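PDB 6E0K: cyclic UMP-AMP synthase from Rhodothermus marinus SG0.5JP17-172, which joins UTP and ATP into the second messenger 3',3'-cUAMP, releasing two diphosphates, as the signal-making enzyme of a CBASS antiphage defence system. Local coordinates for residues Y49-G57 with K187-T198; L218-K226 with C236-R244. All coordinates share one frame; numbering follows the deposited sequence.

Contact 1 (Y49-G57 with K187-T198); sequences YKNSTNIRG and KPTIRMFKNART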
loop_
_atom_site.group_PDB
_atom_site.type_symbol
_atom_site.label_atom_id
_atom_site.label_comp_id
_atom_site.label_asym_id
_atom_site.label_seq_id
_atom_site.Cartn_x
_atom_site.Cartn_y
_atom_site.Cartn_z
ATOM N N TYR A 49 -3.495 -3.963 -6.218
ATOM C CA TYR A 49 -4.515 -4.930 -6.621
ATOM C C TYR A 49 -5.515 -5.170 -5.495
ATOM O O TYR A 49 -6.731 -5.215 -5.717
ATOM C CB TYR A 49 -3.877 -6.255 -7.038
ATOM C CG TYR A 49 -3.122 -6.244 -8.332
ATOM C CD1 TYR A 49 -3.751 -5.975 -9.543
ATOM C CD2 TYR A 49 -1.776 -6.579 -8.361
ATOM C CE1 TYR A 49 -3.039 -6.017 -10.742
ATOM C CE2 TYR A 49 -1.072 -6.602 -9.545
ATOM C CZ TYR A 49 -1.710 -6.337 -10.729
ATOM O OH TYR A 49 -0.978 -6.395 -11.891
ATOM N N LYS A 50 -5.010 -5.338 -4.270
ATOM C CA LYS A 50 -5.888 -5.553 -3.131
ATOM C C LYS A 50 -6.837 -4.387 -2.951
ATOM O O LYS A 50 -8.028 -4.575 -2.662
ATOM C CB LYS A 50 -5.053 -5.734 -1.864
ATOM C CG LYS A 50 -5.867 -5.815 -0.593
ATOM C CD LYS A 50 -6.718 -7.063 -0.555
ATOM C CE LYS A 50 -7.419 -7.203 0.780
ATOM N NZ LYS A 50 -8.201 -8.464 0.881
ATOM N N ASN A 51 -6.327 -3.176 -3.123
ATOM C CA ASN A 51 -7.091 -1.978 -2.821
ATOM C C ASN A 51 -7.844 -1.448 -4.022
ATOM O O ASN A 51 -8.437 -0.364 -3.937
ATOM C CB ASN A 51 -6.171 -0.909 -2.238
ATOM C CG ASN A 51 -5.764 -1.238 -0.811
ATOM O OD1 ASN A 51 -6.485 -0.924 0.133
ATOM N ND2 ASN A 51 -4.635 -1.917 -0.656
ATOM N N SER A 52 -7.864 -2.216 -5.116
ATOM C CA SER A 52 -8.561 -1.856 -6.349
ATOM C C SER A 52 -8.077 -0.533 -6.910
ATOM O O SER A 52 -8.836 0.173 -7.571
ATOM C CB SER A 52 -10.081 -1.807 -6.154
ATOM O OG SER A 52 -10.563 -3.049 -5.696
ATOM N N THR A 53 -6.814 -0.187 -6.686
ATOM C CA THR A 53 -6.264 1.038 -7.246
ATOM C C THR A 53 -5.216 0.770 -8.311
ATOM O O THR A 53 -4.516 1.702 -8.721
ATOM C CB THR A 53 -5.665 1.911 -6.140
ATOM O OG1 THR A 53 -4.657 1.167 -5.451
ATOM C CG2 THR A 53 -6.735 2.313 -5.146
ATOM N N ASN A 54 -5.120 -0.464 -8.809
ATOM C CA ASN A 54 -4.171 -0.761 -9.876
ATOM C C ASN A 54 -4.617 -0.125 -11.196
ATOM O O ASN A 54 -5.783 -0.236 -11.594
ATOM C CB ASN A 54 -4.015 -2.278 -10.047
ATOM C CG ASN A 54 -5.336 -2.971 -10.330
ATOM O OD1 ASN A 54 -6.247 -2.961 -9.493
ATOM N ND2 ASN A 54 -5.441 -3.588 -11.501
ATOM N N ILE A 55 -3.693 0.577 -11.857
ATOM C CA ILE A 55 -4.005 1.180 -13.155
ATOM C C ILE A 55 -3.542 0.317 -14.317
ATOM O O ILE A 55 -3.890 0.612 -15.474
ATOM C CB ILE A 55 -3.425 2.609 -13.274
ATOM C CG1 ILE A 55 -1.906 2.607 -13.087
ATOM C CG2 ILE A 55 -4.113 3.542 -12.270
ATOM C CD1 ILE A 55 -1.245 3.950 -13.387
ATOM N N ARG A 56 -2.792 -0.752 -14.053
ATOM C CA ARG A 56 -2.444 -1.743 -15.063
ATOM C C ARG A 56 -2.856 -3.122 -14.570
ATOM O O ARG A 56 -3.191 -3.318 -13.395
ATOM C CB ARG A 56 -0.942 -1.735 -15.385
ATOM C CG ARG A 56 -0.392 -0.359 -15.773
ATOM C CD ARG A 56 1.031 -0.464 -16.271
ATOM N NE ARG A 56 1.119 -1.416 -17.373
ATOM C CZ ARG A 56 0.942 -1.109 -18.653
ATOM N NH1 ARG A 56 0.669 0.141 -19.015
ATOM N NH2 ARG A 56 1.042 -2.054 -19.578
ATOM N N GLY A 57 -2.810 -4.088 -15.486
ATOM C CA GLY A 57 -3.044 -5.473 -15.135
ATOM C C GLY A 57 -1.805 -6.329 -15.139
ATOM O O GLY A 57 -1.924 -7.557 -14.970
ATOM N N LYS A 187 -12.055 5.120 -4.872
ATOM C CA LYS A 187 -11.036 4.351 -5.585
ATOM C C LYS A 187 -10.903 4.791 -7.044
ATOM O O LYS A 187 -9.774 4.922 -7.529
ATOM C CB LYS A 187 -11.326 2.846 -5.488
ATOM C CG LYS A 187 -11.336 2.343 -4.057
ATOM C CD LYS A 187 -10.052 2.657 -3.330
ATOM C CE LYS A 187 -10.067 2.057 -1.929
ATOM N NZ LYS A 187 -10.250 0.573 -1.961
ATOM N N PRO A 188 -11.994 5.036 -7.788
ATOM C CA PRO A 188 -11.811 5.604 -9.135
ATOM C C PRO A 188 -11.049 6.911 -9.121
ATOM O O PRO A 188 -10.297 7.193 -10.062
ATOM C CB PRO A 188 -13.248 5.796 -9.650
ATOM C CG PRO A 188 -14.059 4.775 -8.876
ATOM C CD PRO A 188 -13.408 4.712 -7.512
ATOM N N THR A 189 -11.224 7.723 -8.076
ATOM C CA THR A 189 -10.510 8.993 -8.017
ATOM C C THR A 189 -9.017 8.768 -7.812
ATOM O O THR A 189 -8.192 9.439 -8.444
ATOM C CB THR A 189 -11.100 9.874 -6.908
ATOM O OG1 THR A 189 -12.460 10.190 -7.248
ATOM C CG2 THR A 189 -10.319 11.184 -6.789
ATOM N N ILE A 190 -8.646 7.825 -6.940
ATOM C CA ILE A 190 -7.238 7.470 -6.795
ATOM C C ILE A 190 -6.657 7.067 -8.139
ATOM O O ILE A 190 -5.568 7.507 -8.526
ATOM C CB ILE A 190 -7.064 6.340 -5.770
ATOM C CG1 ILE A 190 -7.375 6.837 -4.356
ATOM C CG2 ILE A 190 -5.644 5.790 -5.835
ATOM C CD1 ILE A 190 -7.411 5.673 -3.357
ATOM N N ARG A 191 -7.380 6.222 -8.873
ATOM C CA ARG A 191 -6.849 5.747 -10.146
ATOM C C ARG A 191 -6.729 6.881 -11.149
ATOM O O ARG A 191 -5.748 6.946 -11.896
ATOM C CB ARG A 191 -7.724 4.617 -10.697
ATOM C CG ARG A 191 -7.732 3.406 -9.748
ATOM C CD ARG A 191 -8.386 2.176 -10.376
ATOM N NE ARG A 191 -9.735 2.466 -10.858
ATOM C CZ ARG A 191 -10.862 2.097 -10.248
ATOM N NH1 ARG A 191 -10.838 1.379 -9.131
ATOM N NH2 ARG A 191 -12.036 2.441 -10.790
ATOM N N MET A 192 -7.716 7.782 -11.172
ATOM C CA MET A 192 -7.645 8.966 -12.026
ATOM C C MET A 192 -6.368 9.755 -11.766
ATOM O O MET A 192 -5.639 10.101 -12.700
ATOM C CB MET A 192 -8.866 9.848 -11.793
ATOM C CG MET A 192 -8.826 11.142 -12.619
ATOM S SD MET A 192 -10.094 12.316 -12.113
ATOM C CE MET A 192 -9.500 12.814 -10.490
ATOM N N PHE A 193 -6.062 10.024 -10.496
ATOM C CA PHE A 193 -4.858 10.793 -10.206
ATOM C C PHE A 193 -3.588 9.995 -10.497
ATOM O O PHE A 193 -2.598 10.565 -10.966
ATOM C CB PHE A 193 -4.882 11.288 -8.762
ATOM C CG PHE A 193 -5.750 12.492 -8.565
ATOM C CD1 PHE A 193 -5.456 13.691 -9.207
ATOM C CD2 PHE A 193 -6.857 12.441 -7.726
ATOM C CE1 PHE A 193 -6.259 14.811 -9.030
ATOM C CE2 PHE A 193 -7.653 13.569 -7.525
ATOM C CZ PHE A 193 -7.355 14.756 -8.197
ATOM N N LYS A 194 -3.590 8.684 -10.232
ATOM C CA LYS A 194 -2.443 7.865 -10.623
ATOM C C LYS A 194 -2.193 7.931 -12.123
ATOM O O LYS A 194 -1.045 8.049 -12.567
ATOM C CB LYS A 194 -2.654 6.406 -10.193
ATOM C CG LYS A 194 -2.406 6.152 -8.736
ATOM C CD LYS A 194 -2.664 4.675 -8.469
ATOM C CE LYS A 194 -2.273 4.239 -7.098
ATOM N NZ LYS A 194 -2.197 2.736 -7.160
ATOM N N ASN A 195 -3.246 7.785 -12.926
ATOM C CA ASN A 195 -3.059 7.858 -14.373
ATOM C C ASN A 195 -2.690 9.266 -14.836
ATOM O O ASN A 195 -1.919 9.415 -15.797
ATOM C CB ASN A 195 -4.311 7.362 -15.087
ATOM C CG ASN A 195 -4.226 5.888 -15.467
ATOM O OD1 ASN A 195 -3.196 5.400 -15.953
ATOM N ND2 ASN A 195 -5.311 5.167 -15.235
ATOM N N ALA A 196 -3.223 10.301 -14.185
ATOM C CA ALA A 196 -2.797 11.662 -14.511
ATOM C C ALA A 196 -1.306 11.838 -14.246
ATOM O O ALA A 196 -0.570 12.369 -15.085
ATOM C CB ALA A 196 -3.618 12.668 -13.709
ATOM N N ARG A 197 -0.849 11.374 -13.080
ATOM C CA ARG A 197 0.571 11.382 -12.741
ATOM C C ARG A 197 1.403 10.645 -13.787
ATOM O O ARG A 197 2.411 11.166 -14.279
ATOM C CB ARG A 197 0.751 10.744 -11.356
ATOM C CG ARG A 197 2.182 10.437 -10.939
ATOM C CD ARG A 197 2.185 9.245 -9.983
ATOM N NE ARG A 197 1.696 8.069 -10.675
ATOM C CZ ARG A 197 1.441 6.881 -10.128
ATOM N NH1 ARG A 197 1.617 6.633 -8.823
ATOM N NH2 ARG A 197 1.004 5.914 -10.916
ATOM N N THR A 198 1.004 9.417 -14.128
ATOM C CA THR A 198 1.782 8.600 -15.053
ATOM C C THR A 198 1.785 9.195 -16.459
ATOM O O THR A 198 2.802 9.137 -17.157
ATOM C CB THR A 198 1.238 7.173 -15.033
ATOM O OG1 THR A 198 1.491 6.627 -13.733
ATOM C CG2 THR A 198 1.899 6.300 -16.092
HETATM O O HOH W 1 -9.005 -0.257 0.477
HETATM O O HOH W 2 -6.005 2.359 -15.921
HETATM O O HOH W 3 -2.429 2.900 -16.866
#
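Lys187, Arg191 and Lys194, successive on one face of helix 186-202, each donate to a backbone carbonyl of the turn 51-53, where a Schellman motif with Ser52 (positive phi) as C-prime residue ends helix 47-50. The nucleotidyltransferase domain is thereby fastened to the helical part of the chain. Lys187 NZ reaches Asn51 O at 2.8 Å from above the carbonyl plane, its chain folding back at chi2 (-56°) and chi4 (59°) to bring NZ there. Arg191 NH1 meets Ser52 O at 2.8 Å, nearly along the C=O axis and within the guanidinium plane. Lys194 runs extended beyond CG to place NZ 3.0 Å from Thr53 O, again above the carbonyl plane, with a weak second bond to Thr53 OG1. Between them, Thr53 CG2 packs on Ile190 CG2 (3.7 Å) and Lys187 CD. Ile55 CG2 lies against Lys194 CB, while its CD1 extends past the amide of Asn195 to Thr198 OG1 (3.8 Å).

Second-shell bonds steady these groups. Thr53 OG1 is hydrogen-bonded to Glu216 OE2, Ser12 O takes Arg191 NE, and Trp11 O takes Asn195 ND2. Lys194 belongs to the ATP site. Arg197 NH2 donates to Thr198 OG1 at 2.9 Å, the hydroxyl near the guanidinium plane, while NH1 bonds ATP-binding Ser212. Two waters link Ile55 O to the Asn195 amide, one through ND2 and one through OD1. Asn51 ND2 bonds Gly47 O, and a third water accepts from Lys187 NZ and donates to Asn51 OD1 at 2.6 Å.

Contact 2 (L218-K226 with C236-R244); sequences LLYNVPDSK and CSVINWLKR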
loop_
_atom_site.group_PDB
_atom_site.type_symbol
_atom_site.label_atom_id
_atom_site.label_comp_id
_atom_site.label_asym_id
_atom_site.label_seq_id
_atom_site.Cartn_x
_atom_site.Cartn_y
_atom_site.Cartn_z
ATOM N N LEU A 218 -2.415 10.470 0.745
ATOM C CA LEU A 218 -2.750 11.882 0.607
ATOM C C LEU A 218 -4.240 12.055 0.350
ATOM O O LEU A 218 -4.915 12.856 1.009
ATOM C CB LEU A 218 -1.930 12.504 -0.527
ATOM C CG LEU A 218 -2.126 14.006 -0.742
ATOM C CD1 LEU A 218 -1.395 14.784 0.358
ATOM C CD2 LEU A 218 -1.634 14.430 -2.127
ATOM N N LEU A 219 -4.777 11.268 -0.585
ATOM C CA LEU A 219 -6.193 11.379 -0.924
ATOM C C LEU A 219 -7.096 10.880 0.196
ATOM O O LEU A 219 -8.232 11.364 0.338
ATOM C CB LEU A 219 -6.458 10.602 -2.217
ATOM C CG LEU A 219 -5.739 11.222 -3.422
ATOM C CD1 LEU A 219 -5.784 10.286 -4.637
ATOM C CD2 LEU A 219 -6.309 12.599 -3.787
ATOM N N TYR A 220 -6.618 9.930 1.002
ATOM C CA TYR A 220 -7.417 9.445 2.120
ATOM C C TYR A 220 -7.782 10.570 3.079
ATOM O O TYR A 220 -8.846 10.535 3.711
ATOM C CB TYR A 220 -6.660 8.341 2.860
ATOM C CG TYR A 220 -7.464 7.775 3.997
ATOM C CD1 TYR A 220 -8.477 6.859 3.759
ATOM C CD2 TYR A 220 -7.219 8.171 5.301
ATOM C CE1 TYR A 220 -9.225 6.346 4.792
ATOM C CE2 TYR A 220 -7.971 7.660 6.343
ATOM C CZ TYR A 220 -8.962 6.754 6.079
ATOM O OH TYR A 220 -9.714 6.242 7.115
ATOM N N ASN A 221 -6.926 11.583 3.181
ATOM C CA ASN A 221 -7.154 12.679 4.112
ATOM C C ASN A 221 -8.146 13.719 3.611
ATOM O O ASN A 221 -8.527 14.611 4.389
ATOM C CB ASN A 221 -5.821 13.347 4.430
ATOM C CG ASN A 221 -5.023 12.563 5.432
ATOM O OD1 ASN A 221 -5.187 12.763 6.629
ATOM N ND2 ASN A 221 -4.185 11.636 4.963
ATOM N N VAL A 222 -8.587 13.611 2.367
ATOM C CA VAL A 222 -9.490 14.600 1.777
ATOM C C VAL A 222 -10.915 14.297 2.226
ATOM O O VAL A 222 -11.320 13.125 2.207
ATOM C CB VAL A 222 -9.379 14.558 0.256
ATOM C CG1 VAL A 222 -10.348 15.545 -0.392
ATOM C CG2 VAL A 222 -7.951 14.845 -0.189
ATOM N N PRO A 223 -11.704 15.304 2.625
ATOM C CA PRO A 223 -13.081 15.039 3.068
ATOM C C PRO A 223 -13.888 14.298 2.013
ATOM O O PRO A 223 -13.705 14.498 0.812
ATOM C CB PRO A 223 -13.652 16.440 3.318
ATOM C CG PRO A 223 -12.450 17.285 3.632
ATOM C CD PRO A 223 -11.356 16.736 2.743
ATOM N N ASP A 224 -14.793 13.425 2.484
ATOM C CA ASP A 224 -15.591 12.607 1.570
ATOM C C ASP A 224 -16.406 13.460 0.604
ATOM O O ASP A 224 -16.682 13.026 -0.524
ATOM C CB ASP A 224 -16.523 11.678 2.363
ATOM C CG ASP A 224 -15.777 10.592 3.103
ATOM O OD1 ASP A 224 -14.575 10.385 2.814
ATOM O OD2 ASP A 224 -16.390 9.939 3.979
ATOM N N SER A 225 -16.796 14.671 1.026
ATOM C CA SER A 225 -17.616 15.561 0.205
ATOM C C SER A 225 -16.939 15.963 -1.099
ATOM O O SER A 225 -17.625 16.411 -2.025
ATOM C CB SER A 225 -17.967 16.817 0.999
ATOM O OG SER A 225 -16.792 17.387 1.575
ATOM N N LYS A 226 -15.615 15.833 -1.196
ATOM C CA LYS A 226 -14.912 16.224 -2.413
ATOM C C LYS A 226 -14.996 15.171 -3.508
ATOM O O LYS A 226 -14.669 15.468 -4.665
ATOM C CB LYS A 226 -13.440 16.525 -2.090
ATOM C CG LYS A 226 -13.262 17.518 -0.931
ATOM C CD LYS A 226 -14.001 18.815 -1.189
ATOM C CE LYS A 226 -13.829 19.779 -0.027
ATOM N NZ LYS A 226 -14.579 21.029 -0.293
ATOM N N CYS A 236 -11.066 18.896 -9.388
ATOM C CA CYS A 236 -10.839 20.259 -8.914
ATOM C C CYS A 236 -11.134 20.391 -7.428
ATOM O O CYS A 236 -10.399 21.080 -6.707
ATOM C CB CYS A 236 -11.686 21.237 -9.721
ATOM S SG CYS A 236 -11.078 21.387 -11.400
ATOM N N SER A 237 -12.201 19.747 -6.951
ATOM C CA SER A 237 -12.539 19.869 -5.534
ATOM C C SER A 237 -11.460 19.248 -4.662
ATOM O O SER A 237 -11.113 19.798 -3.608
ATOM C CB SER A 237 -13.897 19.223 -5.239
ATOM O OG SER A 237 -14.945 19.946 -5.874
ATOM N N VAL A 238 -10.906 18.111 -5.093
ATOM C CA VAL A 238 -9.852 17.459 -4.321
ATOM C C VAL A 238 -8.594 18.320 -4.311
ATOM O O VAL A 238 -8.012 18.585 -3.249
ATOM C CB VAL A 238 -9.567 16.050 -4.884
ATOM C CG1 VAL A 238 -8.260 15.514 -4.339
ATOM C CG2 VAL A 238 -10.735 15.098 -4.564
ATOM N N ILE A 239 -8.149 18.761 -5.495
ATOM C CA ILE A 239 -6.882 19.483 -5.578
ATOM C C ILE A 239 -6.993 20.833 -4.885
ATOM O O ILE A 239 -6.067 21.263 -4.190
ATOM C CB ILE A 239 -6.429 19.641 -7.044
ATOM C CG1 ILE A 239 -6.064 18.277 -7.650
ATOM C CG2 ILE A 239 -5.261 20.651 -7.141
ATOM C CD1 ILE A 239 -4.874 17.569 -6.965
ATOM N N ASN A 240 -8.129 21.510 -5.037
ATOM C CA ASN A 240 -8.281 22.804 -4.381
ATOM C C ASN A 240 -8.331 22.678 -2.864
ATOM O O ASN A 240 -7.812 23.554 -2.162
ATOM C CB ASN A 240 -9.514 23.521 -4.912
ATOM C CG ASN A 240 -9.250 24.170 -6.254
ATOM O OD1 ASN A 240 -8.148 24.669 -6.498
ATOM N ND2 ASN A 240 -10.240 24.158 -7.131
ATOM N N TRP A 241 -8.938 21.613 -2.338
ATOM C CA TRP A 241 -8.917 21.430 -0.890
ATOM C C TRP A 241 -7.503 21.149 -0.392
ATOM O O TRP A 241 -7.077 21.706 0.627
ATOM C CB TRP A 241 -9.870 20.306 -0.474
ATOM C CG TRP A 241 -9.943 20.152 1.017
ATOM C CD1 TRP A 241 -10.789 20.811 1.864
ATOM C CD2 TRP A 241 -9.129 19.309 1.843
ATOM N NE1 TRP A 241 -10.556 20.428 3.164
ATOM C CE2 TRP A 241 -9.534 19.517 3.178
ATOM C CE3 TRP A 241 -8.094 18.400 1.586
ATOM C CZ2 TRP A 241 -8.952 18.840 4.248
ATOM C CZ3 TRP A 241 -7.508 17.734 2.651
ATOM C CH2 TRP A 241 -7.938 17.958 3.967
ATOM N N LEU A 242 -6.759 20.289 -1.092
ATOM C CA LEU A 242 -5.389 19.982 -0.680
ATOM C C LEU A 242 -4.500 21.224 -0.702
ATOM O O LEU A 242 -3.633 21.394 0.167
ATOM C CB LEU A 242 -4.811 18.884 -1.582
ATOM C CG LEU A 242 -5.334 17.470 -1.295
ATOM C CD1 LEU A 242 -4.986 16.530 -2.436
ATOM C CD2 LEU A 242 -4.773 16.936 0.026
ATOM N N LYS A 243 -4.705 22.111 -1.683
ATOM C CA LYS A 243 -3.892 23.324 -1.779
ATOM C C LYS A 243 -4.085 24.231 -0.576
ATOM O O LYS A 243 -3.168 24.981 -0.209
ATOM C CB LYS A 243 -4.233 24.069 -3.075
ATOM C CG LYS A 243 -3.535 23.496 -4.291
ATOM C CD LYS A 243 -4.221 23.893 -5.591
ATOM C CE LYS A 243 -4.190 25.374 -5.844
ATOM N NZ LYS A 243 -4.823 25.656 -7.175
ATOM N N ARG A 244 -5.264 24.184 0.041
ATOM C CA ARG A 244 -5.604 25.029 1.181
ATOM C C ARG A 244 -5.455 24.321 2.520
ATOM O O ARG A 244 -5.658 24.956 3.560
ATOM C CB ARG A 244 -7.038 25.546 1.024
ATOM C CG ARG A 244 -7.223 26.427 -0.203
ATOM C CD ARG A 244 -8.675 26.555 -0.629
ATOM N NE ARG A 244 -8.829 27.535 -1.706
ATOM C CZ ARG A 244 -8.472 27.334 -2.973
ATOM N NH1 ARG A 244 -7.925 26.178 -3.351
ATOM N NH2 ARG A 244 -8.650 28.297 -3.868
HETATM O O HOH W 4 -12.558 21.998 -2.521
#
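Pro223 lies over one face of the Trp241 indole, a CH-pi contact in which CD sits 3.4 Å from the centroid of the six-membered ring and 14° off its normal. This proline-on-tryptophan contact anchors the turn that leaves helix 212-220 to helix 231-244, the next helix in the chain. The indole reaches the turn because Trp241 CG stands anti to its own backbone N (chi1 -176°), which carries the ring away from the helix toward residues 221-223. Asn221 O comes obliquely to CH2 at 3.4 Å, and Val222 CA comes obliquely near CZ3. On the pyrrole part, Lys226 CE approaches CD1 at 3.7 Å, the lysine chain crossing the tryptophan side chain at about a right angle.

Aliphatic contacts form a second layer. Val222 points CG2 at Leu242 CD2 (3.8 Å), the two side chains crossing nearly perpendicularly, and its CG1 faces Val238 CG2. Leu219 CD2 touches Val238 CG1 at 3.6 Å, while both methyls of Leu218 meet those of Leu242. Lys226 CB packs on Val238 CG2, so the 3-10 turn 224-226 also rests on the helix.

Polar links are few and run through solvent: one water accepts from Lys226 NZ and donates to Ser237 O at 2.8 Å. Ser237 OG itself is bonded to Asp233 O, one turn earlier.

Beyond the pair, Phe250 of a loop touches both Asn221 and Trp241. Leu219 and Val238 also pack on helix 186-202, and Leu242 and Ile239 pack on Leu276 of helix 269-285, which places the contact within the helical bundle.

Helix 186-202 is shared ground: it supplies one side of contact 1 and also packs, through Phe193 and Ile190, against contact 2, whose centre lies about 16 Å from that of contact 1. Phe193 is the main bridge, its CE1 3.7 Å from Ile239 CD1 and its CE2 3.8 Å from Val238 CG1. Ile190 CG1 also lies 3.8 Å from Leu219 CD1, so one residue touches both the domain loop and helix 212-220. Contact 1 is the one at the nucleotide site, since it contains ATP-binding Lys194. Contact 2 lies farther from that site, with the Leu219 side chain about 7 Å from that of Lys194 and about 10 Å from that of ATP-binding Ser212.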